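PDB 3IJ3: cytosol aminopeptidase from Coxiella burnetii, which probably removes amino acids one at a time from the N termini of peptides, as a manganese-dependent metalloaminopeptidase of the M17 family. Local coordinates for residues 214-217 against 218-221; 328-331 against 332-335; 431-434 against 435-438. All blocks are in the same frame, centred on the assembly; numbering follows the deposited sequence.

Interaction 1 of 3, residues 214-217 against 218-221; sequences TEFP and AIYA. With EDO (1,2-ethanediol), chain K.
F216 and I219 meet through one methyl: CD1 of I219 lies 3.8 Å from CB of F216 and approaches the ring obliquely near its CG and CD1 atoms. The two side chains run side by side in the same direction. CG of F216 and CG1 of I219 both lie anti to their carbonyl carbons, and the extended chi2 of I219 carries its CD1 along to the phenyl group.

Next to this pair the backbone closes the first turn of helix 217-223. The N-H of Y220 reaches the carbonyl O of F216 at 3.2 Å, almost straight at 167°, while the N-H of I219 makes a weak second bond to that same oxygen. One residue on, A221 N donates to P217 O over 2.9 Å. P217 has no amide hydrogen to offer, which suits a first helical turn, where the N-H groups lack helical acceptors. CB of Y220 lies 3.7 Å from P217 O, but CG, trans to the backbone N (chi1 176°), takes the phenol away from F216 and P217.

D341, from helix 335-347, supplies through OD2 the acceptor that the first-turn N-H of A218 would otherwise lack, and takes a weak bond from I219 N. In the outer layer, R321 forms a cation-pi contact with F216 and a salt bridge with E215, while L232 of strand 231-237 touches both F216 and I219. F216 is the first residue to leave helical angles after helix 209-215 and also the N-cap of helix 217-223: the arrangement is a helix-break-helix junction, with F216 as the shared residue and proline at N1.

Interaction 2 of 3, residues 328-331 against 332-335; sequences ITNT and DAEG. With LI (lithium ion), chain C; SO4 (sulfate ion), chain D.
N330 holds CG trans to its backbone N (chi1 -180°), which brings OD1 to the N-H of D332, two residues on. This bond, 2.9 Å from D332 N to N330 OD1 with the donor 57° out of the amide plane, makes an Asx turn. OD1 of N330 also comes within 3.2 Å of CB of D332. The two side chains run alongside each other, amide and carboxylate planes 73° apart. Water 1 bridges them, accepting from ND2 of N330 and donating to OD2 of D332, whose OD1 forms a salt bridge with K262.

The backbone bond from A333 N to N330 O, 3.1 Å long, closes a type I beta turn over residues 330-333, which overlaps the Asx turn. Beyond it, E334 has its CG between N and carbonyl carbon and a bent chain that delivers OE2 to the lithium ion at 1.9 Å. Water 2 also binds the metal, and D255, D273 and K250 belong to the site. G335 N donates to O1 of a sulfate, probably from the crystallisation liquor, that K250 and R336 also hold. This is the M17 signature loop, where the family's metal would probably be manganese.

The turn leads from strand 325-327 into helix 335-347. N419 binds carbonyls on both halves of the loop, and strand 244-252 packs against E334 through K250 and V252.

Interaction 3 of 3, residues 431-434 against 435-438; sequences AALF and LQHF. With EDO (1,2-ethanediol), chain I.
H437 reaches back along the C-terminal part of helix 427-436 to L433 and F434. Its CB starts 3.3 Å from the carbonyl O of F434, the acceptor that also takes the backbone N-H of H437 at 3.0 Å. With CG opposite the carbonyl carbon (chi1 -75°), the imidazole swings toward the preceding turn, and ND1 donates to L433 O over 2.9 Å, the oxygen only 16° out of the ring plane. A weak, longer bond joins ND1 to F434 O. CE1 passes 3.4 Å from L433 O, and at the far tip NE2 meets O2 of an ethanediol in the ring plane at 2.6 Å.

L433 O serves a further donor: water 3 bonds to it and to OE1 of Q436, whose amide is also held by Q404. On another side of the helix, F434 and F438 bring their CE2 atoms to 3.7 Å, an oblique pair with ring centroids 5.4 Å apart and planes at 41°. Edge atom CD2 of F438 lies near F434 O. L417 touches both F434 and H437, and L435 packs on L339 and L343 of helix 335-347.

The carbonyls of L433 and F434 lie where the regular i-to-i+4 pattern, kept by L435 and Q436, gives out. The imidazole and water 3 supply donors there. A carbonyl oxygen can only accept, which implies a proton on ND1; between NE2 and the ethanediol, either could be the donor.

Overall arrangement
Each contact is a short local turn, so along the chain the three follow in series and none nests in or crosses another. Interaction 1 comes first, joining helix 209-215 to helix 217-223. Interaction 2 follows, closing the loop between strand 325-327 and helix 335-347 at the metal site. Interaction 3 lies in the C-terminal part of helix 427-436, ahead of strand 445-454. Their centres are about 14 to 18 Å apart, and no atoms of one contact touch another. What relates them is helix 335-347: interaction 2 leads into it, while D341 holds the turn of interaction 1 and R336, L339 and L343 meet interaction 3. All three belong to the catalytic part of the M17 fold.

Interaction 1 of 3, residues 214-217 against 218-221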
loop_
_atom_site.group_PDB
_atom_site.type_symbol
_atom_site.label_atom_id
_atom_site.label_comp_id
_atom_site.label_asym_id
_atom_site.label_seq_id
_atom_site.Cartn_x
_atom_site.Cartn_y
_atom_site.Cartn_z
ATOM N N THR A 214 -6.655 35.120 -18.595
ATOM C CA THR A 214 -6.881 36.365 -17.855
ATOM C C THR A 214 -8.163 36.432 -17.059
ATOM O O THR A 214 -8.160 36.831 -15.889
ATOM C CB THR A 214 -6.892 37.574 -18.842
ATOM O OG1 THR A 214 -5.593 37.712 -19.405
ATOM C CG2 THR A 214 -7.282 38.877 -18.140
ATOM N N GLU A 215 -9.271 36.030 -17.681
ATOM C CA GLU A 215 -10.585 36.190 -17.099
ATOM C C GLU A 215 -11.050 35.030 -16.198
ATOM O O GLU A 215 -11.850 35.257 -15.301
ATOM C CB GLU A 215 -11.603 36.434 -18.216
ATOM C CG GLU A 215 -11.343 37.721 -19.049
ATOM C CD GLU A 215 -11.653 38.986 -18.307
ATOM O OE1 GLU A 215 -12.389 38.930 -17.287
ATOM O OE2 GLU A 215 -11.185 40.047 -18.772
ATOM N N PHE A 216 -10.600 33.816 -16.498
ATOM C CA PHE A 216 -10.960 32.602 -15.745
ATOM C C PHE A 216 -9.681 31.853 -15.381
ATOM O O PHE A 216 -9.479 30.708 -15.802
ATOM C CB PHE A 216 -11.889 31.740 -16.610
ATOM C CG PHE A 216 -13.173 32.424 -16.939
ATOM C CD1 PHE A 216 -14.271 32.291 -16.120
ATOM C CD2 PHE A 216 -13.263 33.265 -18.040
ATOM C CE1 PHE A 216 -15.458 32.952 -16.410
ATOM C CE2 PHE A 216 -14.428 33.955 -18.307
ATOM C CZ PHE A 216 -15.518 33.801 -17.500
ATOM N N PRO A 217 -8.820 32.479 -14.560
ATOM C CA PRO A 217 -7.534 31.861 -14.240
ATOM C C PRO A 217 -7.572 30.478 -13.588
ATOM O O PRO A 217 -6.620 29.700 -13.782
ATOM C CB PRO A 217 -6.864 32.894 -13.310
ATOM C CG PRO A 217 -8.022 33.635 -12.682
ATOM C CD PRO A 217 -9.029 33.724 -13.804
ATOM N N ALA A 218 -8.633 30.161 -12.858
ATOM C CA ALA A 218 -8.705 28.874 -12.181
ATOM C C ALA A 218 -9.004 27.760 -13.173
ATOM O O ALA A 218 -8.476 26.644 -13.048
ATOM C CB ALA A 218 -9.752 28.935 -11.010
ATOM N N ILE A 219 -9.827 28.049 -14.182
ATOM C CA ILE A 219 -10.092 27.054 -15.247
ATOM C C ILE A 219 -8.780 26.802 -15.997
ATOM O O ILE A 219 -8.381 25.652 -16.265
ATOM C CB ILE A 219 -11.181 27.534 -16.229
ATOM C CG1 ILE A 219 -12.481 27.857 -15.481
ATOM C CG2 ILE A 219 -11.441 26.472 -17.324
ATOM C CD1 ILE A 219 -13.619 28.404 -16.408
ATOM N N TYR A 220 -8.064 27.881 -16.302
ATOM C CA TYR A 220 -6.811 27.772 -17.011
ATOM C C TYR A 220 -5.753 26.977 -16.230
ATOM O O TYR A 220 -5.092 26.111 -16.795
ATOM C CB TYR A 220 -6.265 29.144 -17.374
ATOM C CG TYR A 220 -4.924 29.060 -18.030
ATOM C CD1 TYR A 220 -4.821 28.675 -19.352
ATOM C CD2 TYR A 220 -3.749 29.327 -17.322
ATOM C CE1 TYR A 220 -3.564 28.556 -19.977
ATOM C CE2 TYR A 220 -2.507 29.211 -17.933
ATOM C CZ TYR A 220 -2.429 28.833 -19.257
ATOM O OH TYR A 220 -1.202 28.695 -19.858
ATOM N N ALA A 221 -5.599 27.264 -14.944
ATOM C CA ALA A 221 -4.563 26.582 -14.132
ATOM C C ALA A 221 -4.752 25.063 -14.131
ATOM O O ALA A 221 -3.793 24.305 -14.324
ATOM C CB ALA A 221 -4.541 27.142 -12.685
HETATM C C1 EDO K . -8.988 37.468 -11.288
HETATM O O1 EDO K . -7.778 37.770 -10.592
HETATM C C2 EDO K . -9.113 38.288 -12.557
HETATM O O2 EDO K . -10.133 37.713 -13.383
#

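Interaction 2 of 3, residues 328-331 against 332-335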
loop_
_atom_site.group_PDB
_atom_site.type_symbol
_atom_site.label_atom_id
_atom_site.label_comp_id
_atom_site.label_asym_id
_atom_site.label_seq_id
_atom_site.Cartn_x
_atom_site.Cartn_y
_atom_site.Cartn_z
ATOM N N ILE A 328 -3.655 25.074 -3.567
ATOM C CA ILE A 328 -3.914 23.715 -4.015
ATOM C C ILE A 328 -3.246 22.713 -3.082
ATOM O O ILE A 328 -2.002 22.624 -2.994
ATOM C CB ILE A 328 -3.405 23.476 -5.454
ATOM C CG1 ILE A 328 -4.030 24.490 -6.427
ATOM C CG2 ILE A 328 -3.687 21.997 -5.901
ATOM C CD1 ILE A 328 -5.593 24.511 -6.410
ATOM N N THR A 329 -4.071 21.971 -2.365
ATOM C CA THR A 329 -3.602 20.931 -1.449
ATOM C C THR A 329 -3.846 19.528 -2.014
ATOM O O THR A 329 -3.404 18.554 -1.429
ATOM C CB THR A 329 -4.227 21.071 -0.047
ATOM O OG1 THR A 329 -5.633 21.177 -0.150
ATOM C CG2 THR A 329 -3.703 22.338 0.639
ATOM N N ASN A 330 -4.556 19.446 -3.131
ATOM C CA ASN A 330 -4.823 18.165 -3.813
ATOM C C ASN A 330 -5.110 18.508 -5.253
ATOM O O ASN A 330 -6.145 19.119 -5.548
ATOM C CB ASN A 330 -6.008 17.452 -3.169
ATOM C CG ASN A 330 -6.331 16.116 -3.821
ATOM O OD1 ASN A 330 -5.666 15.676 -4.774
ATOM N ND2 ASN A 330 -7.367 15.452 -3.296
ATOM N N THR A 331 -4.226 18.124 -6.176
ATOM C CA THR A 331 -4.463 18.464 -7.585
ATOM C C THR A 331 -5.647 17.679 -8.179
ATOM O O THR A 331 -6.167 18.034 -9.232
ATOM C CB THR A 331 -3.217 18.191 -8.469
ATOM O OG1 THR A 331 -2.923 16.794 -8.450
ATOM C CG2 THR A 331 -2.016 18.986 -7.996
ATOM N N ASP A 332 -6.079 16.633 -7.473
ATOM C CA ASP A 332 -7.177 15.764 -7.905
ATOM C C ASP A 332 -8.543 16.300 -7.374
ATOM O O ASP A 332 -9.567 15.677 -7.601
ATOM C CB ASP A 332 -6.897 14.342 -7.459
ATOM C CG ASP A 332 -7.850 13.303 -8.079
ATOM O OD1 ASP A 332 -8.451 13.556 -9.123
ATOM O OD2 ASP A 332 -7.963 12.210 -7.504
ATOM N N ALA A 333 -8.556 17.426 -6.660
ATOM C CA ALA A 333 -9.829 18.087 -6.270
ATOM C C ALA A 333 -9.938 19.293 -7.213
ATOM O O ALA A 333 -10.116 20.435 -6.799
ATOM C CB ALA A 333 -9.823 18.526 -4.775
ATOM N N GLU A 334 -9.822 19.025 -8.507
ATOM C CA GLU A 334 -9.779 20.077 -9.551
ATOM C C GLU A 334 -11.154 20.552 -10.014
ATOM O O GLU A 334 -11.312 21.678 -10.517
ATOM C CB GLU A 334 -9.014 19.557 -10.799
ATOM C CG GLU A 334 -9.797 18.700 -11.833
ATOM C CD GLU A 334 -10.315 17.382 -11.298
ATOM O OE1 GLU A 334 -9.726 16.871 -10.339
ATOM O OE2 GLU A 334 -11.328 16.862 -11.836
ATOM N N GLY A 335 -12.146 19.681 -9.897
ATOM C CA GLY A 335 -13.497 20.006 -10.383
ATOM C C GLY A 335 -14.074 21.230 -9.703
ATOM O O GLY A 335 -14.642 22.116 -10.345
HETATM LI LI LI C . -12.172 15.199 -11.327
HETATM S S SO4 D . -13.723 17.588 -7.481
HETATM O O1 SO4 D . -12.652 17.190 -8.387
HETATM O O2 SO4 D . -13.359 18.923 -6.983
HETATM O O3 SO4 D . -14.951 17.563 -8.253
HETATM O O4 SO4 D . -13.812 16.651 -6.343
HETATM O O HOH W 1 -8.324 12.834 -4.285
HETATM O O HOH W 2 -12.019 14.870 -9.444
#

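Interaction 3 of 3, residues 431-434 against 435-438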
loop_
_atom_site.group_PDB
_atom_site.type_symbol
_atom_site.label_atom_id
_atom_site.label_comp_id
_atom_site.label_asym_id
_atom_site.label_seq_id
_atom_site.Cartn_x
_atom_site.Cartn_y
_atom_site.Cartn_z
ATOM N N ALA A 431 -16.360 19.555 -0.647
ATOM C CA ALA A 431 -16.424 20.130 -1.989
ATOM C C ALA A 431 -17.527 21.183 -2.142
ATOM O O ALA A 431 -17.342 22.255 -2.750
ATOM C CB ALA A 431 -16.586 19.053 -3.033
ATOM N N ALA A 432 -18.691 20.851 -1.602
ATOM C CA ALA A 432 -19.837 21.725 -1.637
ATOM C C ALA A 432 -19.568 22.991 -0.835
ATOM O O ALA A 432 -19.952 24.088 -1.274
ATOM C CB ALA A 432 -21.094 20.974 -1.096
ATOM N N LEU A 433 -18.923 22.865 0.327
ATOM C CA LEU A 433 -18.606 24.058 1.156
ATOM C C LEU A 433 -17.604 24.930 0.442
ATOM O O LEU A 433 -17.620 26.149 0.579
ATOM C CB LEU A 433 -18.018 23.727 2.541
ATOM C CG LEU A 433 -18.882 23.220 3.655
ATOM C CD1 LEU A 433 -17.977 22.773 4.843
ATOM C CD2 LEU A 433 -19.932 24.253 4.078
ATOM N N PHE A 434 -16.692 24.302 -0.296
ATOM C CA PHE A 434 -15.726 25.060 -1.077
ATOM C C PHE A 434 -16.484 25.963 -2.089
ATOM O O PHE A 434 -16.291 27.165 -2.143
ATOM C CB PHE A 434 -14.778 24.120 -1.829
ATOM C CG PHE A 434 -13.805 24.848 -2.712
ATOM C CD1 PHE A 434 -12.562 25.279 -2.212
ATOM C CD2 PHE A 434 -14.133 25.144 -4.009
ATOM C CE1 PHE A 434 -11.665 25.977 -3.030
ATOM C CE2 PHE A 434 -13.251 25.842 -4.835
ATOM C CZ PHE A 434 -12.005 26.265 -4.345
ATOM N N LEU A 435 -17.357 25.355 -2.870
ATOM C CA LEU A 435 -18.126 26.070 -3.871
ATOM C C LEU A 435 -18.992 27.186 -3.274
ATOM O O LEU A 435 -19.177 28.233 -3.898
ATOM C CB LEU A 435 -18.981 25.096 -4.686
ATOM C CG LEU A 435 -18.213 24.091 -5.581
ATOM C CD1 LEU A 435 -19.178 23.037 -6.126
ATOM C CD2 LEU A 435 -17.529 24.821 -6.688
ATOM N N GLN A 436 -19.504 26.972 -2.058
ATOM C CA GLN A 436 -20.333 27.949 -1.409
ATOM C C GLN A 436 -19.592 29.265 -1.199
ATOM O O GLN A 436 -20.219 30.305 -1.110
ATOM C CB GLN A 436 -20.866 27.427 -0.078
ATOM C CG GLN A 436 -21.860 28.350 0.575
ATOM C CD GLN A 436 -22.467 27.763 1.824
ATOM O OE1 GLN A 436 -21.822 26.980 2.545
ATOM N NE2 GLN A 436 -23.698 28.158 2.115
ATOM N N HIS A 437 -18.271 29.221 -1.098
ATOM C CA HIS A 437 -17.492 30.477 -0.941
ATOM C C HIS A 437 -17.654 31.399 -2.136
ATOM O O HIS A 437 -17.390 32.605 -2.018
ATOM C CB HIS A 437 -16.003 30.193 -0.760
ATOM C CG HIS A 437 -15.648 29.681 0.598
ATOM N ND1 HIS A 437 -15.890 28.386 0.990
ATOM C CD2 HIS A 437 -15.054 30.287 1.653
ATOM C CE1 HIS A 437 -15.461 28.213 2.229
ATOM N NE2 HIS A 437 -14.951 29.349 2.655
ATOM N N PHE A 438 -18.117 30.847 -3.260
ATOM C CA PHE A 438 -18.267 31.609 -4.531
ATOM C C PHE A 438 -19.696 32.003 -4.865
ATOM O O PHE A 438 -19.950 32.682 -5.883
ATOM C CB PHE A 438 -17.612 30.816 -5.658
ATOM C CG PHE A 438 -16.147 30.576 -5.407
ATOM C CD1 PHE A 438 -15.205 31.500 -5.856
ATOM C CD2 PHE A 438 -15.709 29.486 -4.652
ATOM C CE1 PHE A 438 -13.843 31.338 -5.586
ATOM C CE2 PHE A 438 -14.342 29.319 -4.369
ATOM C CZ PHE A 438 -13.408 30.263 -4.835
HETATM C C1 EDO I . -11.476 28.864 5.827
HETATM O O1 EDO I . -11.993 29.651 6.903
HETATM C C2 EDO I . -12.498 28.746 4.708
HETATM O O2 EDO I . -13.545 29.717 4.847
HETATM O O HOH W 3 -18.924 27.440 2.787
#